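Local coordinates for putative flagellar motor switch protein FliN (Thermotoga maritima, PDB 1O6A) that probably forms part of the switch complex in the C-ring at the base of the flagellar motor, where rotation direction is set, at residues M32-K35 / R36-M40. Residues are numbered along the deposited sequence; the frame is centred on the assembly and turned at random.
Sequences MTLK and RVLEM
Thr33 is the N-cap of the short helix 34-39, which starts as strand 20-33 ends; Thr33 OG1 accepts from Arg36 N at 3.1 Å. The bond is fairly straight, 158° at the hydrogen. With chi1 at 63°, the Thr33 hydroxyl faces the first turn, where it meets the Arg36 amide. Thr33 O takes Val37 N, so both oxygens of this residue serve the helix start.

The selenomethionine side chain of Met32 packs against the first turn of the helix. Met32 SE meets Val37 CG2 at 3.4 Å, the two side chains crossing at about a right angle. Met32 SE is also 3.7 Å from Arg36 CG. It lies 3.9 Å from Met40 SE, the two selenomethionines crossing obliquely, with Met32 CE close by. Ile46 of strand 45-51 touches both selenomethionines. The second subunit adds Val23 against Met32 and Leu21 against Val37, and its strand continues the sheet beside Met32 and Thr33, so this corner belongs to the dimer interface.

On another side of the helix, Leu34 CG packs on Leu38 CD1 at 4.0 Å. Lys35 and Glu39 are exposed, one turn apart, and form a salt bridge. Lys35 NZ bonds weakly to both carboxylate oxygens, the nearer being Glu39 OE2 at 3.3 Å.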
HETATM    1  N   MSE A  32       6.408 -11.771   9.054  1.00 11.18           N
HETATM    2  CA  MSE A  32       6.665 -13.208   9.014  1.00 12.93           C
HETATM    3  C   MSE A  32       8.161 -13.460   8.957  1.00 12.25           C
HETATM    4  O   MSE A  32       8.931 -12.583   8.610  1.00 13.43           O
HETATM    5  CB  MSE A  32       5.963 -13.809   7.799  1.00 14.61           C
HETATM    6  CG  MSE A  32       6.506 -13.316   6.578  1.00 16.58           C
HETATM    7 SE   MSE A  32       5.604 -14.163   4.951  1.00 30.39          SE
HETATM    8  CE  MSE A  32       3.898 -13.954   5.431  1.00  3.92           C
ATOM      9  N   THR A  33       8.550 -14.676   9.252  1.00 13.11           N
ATOM     10  CA  THR A  33       9.935 -15.056   9.206  1.00 12.27           C
ATOM     11  C   THR A  33      10.369 -15.298   7.790  1.00 13.60           C
ATOM     12  O   THR A  33       9.569 -15.528   6.881  1.00 10.59           O
ATOM     13  CB  THR A  33      10.216 -16.318  10.028  1.00 13.33           C
ATOM     14  OG1 THR A  33       9.491 -17.432   9.479  1.00 13.19           O
ATOM     15  CG2 THR A  33       9.717 -16.154  11.465  1.00 14.62           C
ATOM     16  N   LEU A  34      11.671 -15.254   7.605  1.00 12.94           N
ATOM     17  CA  LEU A  34      12.245 -15.616   6.323  1.00 14.20           C
ATOM     18  C   LEU A  34      11.849 -17.020   5.956  1.00 13.53           C
ATOM     19  O   LEU A  34      11.510 -17.285   4.813  1.00 13.30           O
ATOM     20  CB  LEU A  34      13.754 -15.509   6.384  1.00 14.26           C
ATOM     21  CG  LEU A  34      14.497 -15.954   5.126  1.00 15.49           C
ATOM     22  CD1 LEU A  34      14.043 -15.166   3.917  1.00 18.39           C
ATOM     23  CD2 LEU A  34      16.004 -15.806   5.364  1.00 20.29           C
ATOM     24  N   LYS A  35      11.868 -17.930   6.927  1.00 15.25           N
ATOM     25  CA  LYS A  35      11.427 -19.296   6.685  1.00 16.48           C
ATOM     26  C   LYS A  35      10.033 -19.357   6.071  1.00 14.66           C
ATOM     27  O   LYS A  35       9.830 -20.074   5.096  1.00 12.02           O
ATOM     28  CB  LYS A  35      11.490 -20.141   7.964  1.00 20.05           C
ATOM     29  CG  LYS A  35      10.905 -21.524   7.839  1.00 24.74           C
ATOM     30  CD  LYS A  35      11.134 -22.307   9.144  1.00 34.83           C
ATOM     31  CE  LYS A  35      10.707 -23.756   9.019  1.00 37.75           C
ATOM     32  NZ  LYS A  35       9.244 -23.883   9.276  1.00 41.48           N
ATOM     33  N   ARG A  36       9.079 -18.607   6.620  1.00 12.86           N
ATOM     34  CA  ARG A  36       7.729 -18.625   6.097  1.00 15.17           C
ATOM     35  C   ARG A  36       7.693 -18.034   4.675  1.00 13.58           C
ATOM     36  O   ARG A  36       7.040 -18.577   3.804  1.00 11.90           O
ATOM     37  CB  ARG A  36       6.784 -17.892   7.036  1.00 13.42           C
ATOM     38  CG  ARG A  36       5.430 -17.523   6.488  1.00 23.77           C
ATOM     39  CD  ARG A  36       4.548 -18.666   6.070  1.00 30.04           C
ATOM     40  NE  ARG A  36       3.202 -18.195   5.646  1.00 29.69           N
ATOM     41  CZ  ARG A  36       2.366 -18.908   4.838  1.00 33.72           C
ATOM     42  NH1 ARG A  36       2.744 -20.090   4.374  1.00 32.49           N
ATOM     43  NH2 ARG A  36       1.151 -18.425   4.504  1.00 35.46           N
ATOM     44  N   VAL A  37       8.488 -16.988   4.427  1.00 12.98           N
ATOM     45  CA  VAL A  37       8.536 -16.371   3.112  1.00 14.56           C
ATOM     46  C   VAL A  37       9.024 -17.391   2.083  1.00 14.56           C
ATOM     47  O   VAL A  37       8.471 -17.485   0.992  1.00 14.03           O
ATOM     48  CB  VAL A  37       9.442 -15.118   3.101  1.00 15.03           C
ATOM     49  CG1 VAL A  37       9.591 -14.578   1.687  1.00 22.79           C
ATOM     50  CG2 VAL A  37       8.853 -14.070   3.913  1.00 17.61           C
ATOM     51  N   LEU A  38      10.045 -18.171   2.423  1.00 10.40           N
ATOM     52  CA  LEU A  38      10.551 -19.176   1.507  1.00 13.18           C
ATOM     53  C   LEU A  38       9.612 -20.371   1.292  1.00 14.20           C
ATOM     54  O   LEU A  38       9.663 -21.040   0.266  1.00 14.04           O
ATOM     55  CB  LEU A  38      11.934 -19.689   1.945  1.00 17.38           C
ATOM     56  CG  LEU A  38      12.936 -18.547   2.010  1.00 17.92           C
ATOM     57  CD1 LEU A  38      14.286 -19.023   2.579  1.00 22.58           C
ATOM     58  CD2 LEU A  38      13.100 -17.876   0.644  1.00 24.28           C
ATOM     59  N   GLU A  39       8.784 -20.652   2.267  1.00 12.49           N
ATOM     60  CA  GLU A  39       7.859 -21.779   2.190  1.00 14.13           C
ATOM     61  C   GLU A  39       6.528 -21.456   1.577  1.00 12.85           C
ATOM     62  O   GLU A  39       5.708 -22.366   1.351  1.00 16.66           O
ATOM     63  CB  GLU A  39       7.609 -22.317   3.607  1.00 16.85           C
ATOM     64  CG  GLU A  39       8.804 -23.085   4.143  1.00 17.99           C
ATOM     65  CD  GLU A  39       8.628 -23.512   5.585  1.00 26.61           C
ATOM     66  OE1 GLU A  39       7.703 -22.997   6.282  1.00 33.04           O
ATOM     67  OE2 GLU A  39       9.463 -24.334   6.018  1.00 30.31           O
HETATM   68  N   MSE A  40       6.215 -20.184   1.365  1.00 10.96           N
HETATM   69  CA  MSE A  40       4.942 -19.869   0.756  1.00 11.40           C
HETATM   70  C   MSE A  40       4.819 -20.425  -0.645  1.00 11.31           C
HETATM   71  O   MSE A  40       5.805 -20.520  -1.382  1.00 11.72           O
HETATM   72  CB  MSE A  40       4.720 -18.349   0.719  1.00 12.19           C
HETATM   73  CG  MSE A  40       4.637 -17.819   2.076  1.00 20.96           C
HETATM   74 SE   MSE A  40       3.961 -15.982   1.961  1.00 30.81          SE
HETATM   75  CE  MSE A  40       5.196 -15.230   1.011  1.00 17.15           C
TER